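PDB 3K0Z: putative polyketide cyclase from Bacillus cereus, which is of unknown function but has the cone-shaped fold of SnoaL-like polyketide cyclases and may act on a small polyketide-like substrate. Local coordinates for residues E53-P56 with Q57-E61; L100-G104 with D105-A109. All coordinates share one frame; numbering follows the deposited sequence.

Contact 1. Residues E53-P56 with Q57-E61; sequences ELIP and QTVTE
Ile55 O receives two backbone N-H groups, from Thr58 N at 2.9 Å and from Val59 N at 3.0 Å, so this short turn of helix mixes three- and four-residue spacing just before the chain straightens into strand 59-60. The Val59 bond is nearly linear (178° at the hydrogen) and runs almost along the C=O direction, whereas Thr58 N comes from above the carbonyl plane. Leu54 O is gripped twice as well: Gln57 N lies 2.9 Å from it over one face of its plane, and the hydroxyl of Thr58 donates over the opposite face, with OG1 2.7 Å from Leu54 O. That hydroxyl is placed by a first torsion of -50°, which sets OG1 beside the backbone N and anti to the carbonyl carbon. One residue earlier, the extended Gln57 side chain folds back along the turn, and its NE2 reaches Glu53 O at 3.0 Å; the bond is straight (175°) and the acceptor sits in the amide plane, although the amide approaches from above the Glu53 carbonyl plane. On the inner side Ile55 and Val59 lie alongside each other, pointing the same way, with CG2 touching CG2 at 3.8 Å. Both are buried against helix 76-87, while Thr58 packs on Phe43 and Arg42 of helix 30-49. Two side chains thus serve carbonyls four residues back. The turn is closed by side-chain as well as backbone donors, and the hydroxyl of the buried Thr58 spends its proton inside the turn, on Leu54 O.

Contact 2. Residues L100-G104 with D105-A109; sequences LLVVG and DKVTA
The peptide groups of Leu101 and Thr108 meet as a hydrogen-bonded antiparallel pair, with Leu101 N 2.8 Å from Thr108 O and Thr108 N 2.9 Å from Leu101 O, each donor in the carbonyl plane. Leu100, Val102, Val107 and Ala109 project from one face of this ribbon; Leu101, Val103, Lys106 and Thr108 from the other. On the first face, Leu100 CD1 reaches its direct partner Ala109 (CB at 3.6 Å) and the diagonal Val107 (CG1 at 3.6 Å), under helix 30-49. Val107 offers CG1 because that methyl is anti to its backbone N (chi1 176°). On the second face, Leu101 CB packs 4.0 Å from Thr108 CB, while a water donates to Leu101 O and bonds Thr108 OG1. This face meets the second subunit: Thr108 OG1 bonds Thr108 OG1 of the second subunit, and Lys106 NZ forms a salt bridge with Asp99 of the second subunit. The strands reverse through Gly104, whose positive phi of 57° suits the second position of the turn; Lys106 N to Val103 O (2.9 Å) closes it, and Val103 N returns a bond to Lys106 O. A two-residue β-hairpin with a type II′ turn results, set in the curved sheet of an NTF2-like fold.

How the contacts relate
Contact 1 closes before contact 2 opens along the chain, and the two do not touch: their centres are 18 Å apart and their nearest atoms about 10 Å. Each centre lies 13 Å from the centre of the chain. Helix 30-49 is a shared neighbour, touched by Leu54, Ile55 and Thr58 of contact 1 and by Leu100, Val102 and Ala109 of contact 2. The sheet also connects them, since Thr58 and Thr60 bond to Ile137 of strand 136-144, which is linked through strand 120-133 to strand 106-117. Residues 100-109 reach the second subunit, whereas residues 53-61 touch no other chain of the assembly. In SnoaL-like relatives the pocket lies between helices and sheet; how either contact relates to one here remains inferred.

Contact 1. Residues E53-P56 with Q57-E61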
loop_
_atom_site.group_PDB
_atom_site.type_symbol
_atom_site.label_atom_id
_atom_site.label_comp_id
_atom_site.label_asym_id
_atom_site.label_seq_id
_atom_site.Cartn_x
_atom_site.Cartn_y
_atom_site.Cartn_z
ATOM N N GLU A 53 -0.563 24.193 9.228
ATOM C CA GLU A 53 0.467 24.353 10.241
ATOM C C GLU A 53 1.069 23.002 10.680
ATOM O O GLU A 53 2.155 22.966 11.244
ATOM C CB GLU A 53 -0.031 25.158 11.420
ATOM C CG GLU A 53 -1.072 24.466 12.314
ATOM C CD GLU A 53 -2.516 24.736 11.887
ATOM O OE1 GLU A 53 -2.775 25.193 10.712
ATOM O OE2 GLU A 53 -3.397 24.469 12.753
ATOM N N LEU A 54 0.388 21.901 10.380
ATOM C CA LEU A 54 0.922 20.550 10.677
ATOM C C LEU A 54 2.080 20.182 9.771
ATOM O O LEU A 54 2.987 19.395 10.127
ATOM C CB LEU A 54 -0.177 19.486 10.541
ATOM C CG LEU A 54 -1.249 19.467 11.632
ATOM C CD1 LEU A 54 -2.261 18.472 11.246
ATOM C CD2 LEU A 54 -0.613 19.152 13.055
ATOM N N ILE A 55 2.067 20.712 8.567
ATOM C CA ILE A 55 3.074 20.290 7.570
ATOM C C ILE A 55 4.542 20.409 8.027
ATOM O O ILE A 55 5.282 19.424 8.020
ATOM C CB ILE A 55 2.821 20.979 6.203
ATOM C CG1 ILE A 55 1.517 20.454 5.605
ATOM C CG2 ILE A 55 3.977 20.719 5.218
ATOM C CD1 ILE A 55 1.039 21.215 4.401
ATOM N N PRO A 56 4.976 21.589 8.447
ATOM C CA PRO A 56 6.336 21.625 8.921
ATOM C C PRO A 56 6.610 20.836 10.207
ATOM O O PRO A 56 7.776 20.658 10.570
ATOM C CB PRO A 56 6.590 23.121 9.147
ATOM C CG PRO A 56 5.276 23.761 9.168
ATOM C CD PRO A 56 4.316 22.899 8.494
ATOM N N GLN A 57 5.578 20.384 10.918
ATOM C CA GLN A 57 5.838 19.557 12.081
ATOM C C GLN A 57 5.926 18.087 11.683
ATOM O O GLN A 57 6.258 17.244 12.514
ATOM C CB GLN A 57 4.739 19.729 13.122
ATOM C CG GLN A 57 4.574 21.178 13.628
ATOM C CD GLN A 57 3.392 21.311 14.549
ATOM O OE1 GLN A 57 3.442 20.869 15.677
ATOM N NE2 GLN A 57 2.320 21.958 14.073
ATOM N N THR A 58 5.607 17.778 10.422
ATOM C CA THR A 58 5.386 16.385 10.001
ATOM C C THR A 58 6.335 15.903 8.910
ATOM O O THR A 58 6.828 14.760 8.984
ATOM C CB THR A 58 3.952 16.213 9.506
ATOM O OG1 THR A 58 3.037 16.765 10.465
ATOM C CG2 THR A 58 3.620 14.715 9.238
ATOM N N VAL A 59 6.571 16.750 7.911
ATOM C CA VAL A 59 7.451 16.427 6.800
ATOM C C VAL A 59 8.644 17.380 6.740
ATOM O O VAL A 59 8.572 18.486 7.247
ATOM C CB VAL A 59 6.675 16.354 5.434
ATOM C CG1 VAL A 59 5.391 15.486 5.600
ATOM C CG2 VAL A 59 6.301 17.761 4.908
ATOM N N THR A 60 9.741 16.936 6.131
ATOM C CA THR A 60 10.926 17.768 5.997
ATOM C C THR A 60 10.683 18.756 4.870
ATOM O O THR A 60 9.827 18.554 4.004
ATOM C CB THR A 60 12.173 16.951 5.681
ATOM O OG1 THR A 60 11.983 16.274 4.444
ATOM C CG2 THR A 60 12.454 15.964 6.797
ATOM N N GLU A 61 11.461 19.830 4.853
ATOM C CA GLU A 61 11.182 20.900 3.890
ATOM C C GLU A 61 11.360 20.413 2.461
ATOM O O GLU A 61 10.731 20.936 1.582
ATOM C CB GLU A 61 12.044 22.136 4.151
ATOM C CG GLU A 61 13.453 22.006 3.678
#

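Contact 2. Residues L100-G104 with D105-A109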
loop_
_atom_site.group_PDB
_atom_site.type_symbol
_atom_site.label_atom_id
_atom_site.label_comp_id
_atom_site.label_asym_id
_atom_site.label_seq_id
_atom_site.Cartn_x
_atom_site.Cartn_y
_atom_site.Cartn_z
ATOM N N LEU A 100 -1.128 0.429 11.059
ATOM C CA LEU A 100 0.180 1.032 10.983
ATOM C C LEU A 100 1.269 0.004 11.259
ATOM O O LEU A 100 1.303 -0.596 12.363
ATOM C CB LEU A 100 0.256 2.157 12.019
ATOM C CG LEU A 100 1.107 3.352 11.718
ATOM C CD1 LEU A 100 0.562 4.123 10.435
ATOM C CD2 LEU A 100 1.237 4.247 12.970
ATOM N N LEU A 101 2.183 -0.185 10.306
ATOM C CA LEU A 101 3.304 -1.196 10.428
ATOM C C LEU A 101 4.622 -0.427 10.501
ATOM O O LEU A 101 4.994 0.285 9.545
ATOM C CB LEU A 101 3.322 -2.138 9.248
ATOM C CG LEU A 101 1.903 -2.626 8.931
ATOM C CD1 LEU A 101 1.890 -3.427 7.560
ATOM C CD2 LEU A 101 1.334 -3.429 10.128
ATOM N N VAL A 102 5.325 -0.564 11.622
ATOM C CA VAL A 102 6.519 0.276 11.887
ATOM C C VAL A 102 7.789 -0.570 11.979
ATOM O O VAL A 102 7.905 -1.389 12.851
ATOM C CB VAL A 102 6.309 1.133 13.145
ATOM C CG1 VAL A 102 7.481 2.054 13.342
ATOM C CG2 VAL A 102 4.941 1.938 13.058
ATOM N N VAL A 103 8.753 -0.356 11.068
ATOM C CA VAL A 103 9.959 -1.185 11.040
ATOM C C VAL A 103 11.114 -0.469 10.409
ATOM O O VAL A 103 10.948 0.200 9.401
ATOM C CB VAL A 103 9.686 -2.535 10.318
ATOM C CG1 VAL A 103 9.343 -2.363 8.796
ATOM C CG2 VAL A 103 10.873 -3.550 10.547
ATOM N N GLY A 104 12.286 -0.557 11.032
ATOM C CA GLY A 104 13.478 0.150 10.547
ATOM C C GLY A 104 13.174 1.649 10.479
ATOM O O GLY A 104 12.805 2.212 11.470
ATOM N N ASP A 105 13.293 2.266 9.299
ATOM C CA ASP A 105 12.980 3.677 9.111
ATOM C C ASP A 105 11.714 3.874 8.283
ATOM O O ASP A 105 11.497 4.972 7.789
ATOM C CB ASP A 105 14.126 4.356 8.369
ATOM C CG ASP A 105 15.367 4.439 9.181
ATOM O OD1 ASP A 105 15.265 4.513 10.428
ATOM O OD2 ASP A 105 16.450 4.453 8.558
ATOM N N LYS A 106 10.871 2.841 8.179
ATOM C CA LYS A 106 9.701 2.848 7.299
ATOM C C LYS A 106 8.404 2.639 8.085
ATOM O O LYS A 106 8.360 1.936 9.117
ATOM C CB LYS A 106 9.857 1.783 6.192
ATOM C CG LYS A 106 11.020 2.001 5.178
ATOM C CD LYS A 106 10.596 2.514 3.847
ATOM C CE LYS A 106 11.805 2.771 2.921
ATOM N NZ LYS A 106 12.430 1.587 2.257
ATOM N N VAL A 107 7.347 3.304 7.623
ATOM C CA VAL A 107 6.013 3.135 8.212
ATOM C C VAL A 107 5.044 2.831 7.069
ATOM O O VAL A 107 5.017 3.545 6.093
ATOM C CB VAL A 107 5.524 4.419 8.954
ATOM C CG1 VAL A 107 4.056 4.248 9.476
ATOM C CG2 VAL A 107 6.409 4.741 10.106
ATOM N N THR A 108 4.265 1.766 7.186
ATOM C CA THR A 108 3.185 1.522 6.231
ATOM C C THR A 108 1.901 1.880 6.921
ATOM O O THR A 108 1.678 1.418 8.044
ATOM C CB THR A 108 3.097 0.062 5.861
ATOM O OG1 THR A 108 4.372 -0.375 5.342
ATOM C CG2 THR A 108 1.975 -0.131 4.822
ATOM N N ALA A 109 1.081 2.695 6.273
ATOM C CA ALA A 109 -0.241 3.034 6.781
ATOM C C ALA A 109 -1.305 2.565 5.813
ATOM O O ALA A 109 -1.160 2.782 4.587
ATOM C CB ALA A 109 -0.390 4.599 7.017
HETATM O O HOH W 1 6.104 -1.251 7.216
HETATM O O HOH W 2 14.167 4.237 12.683
#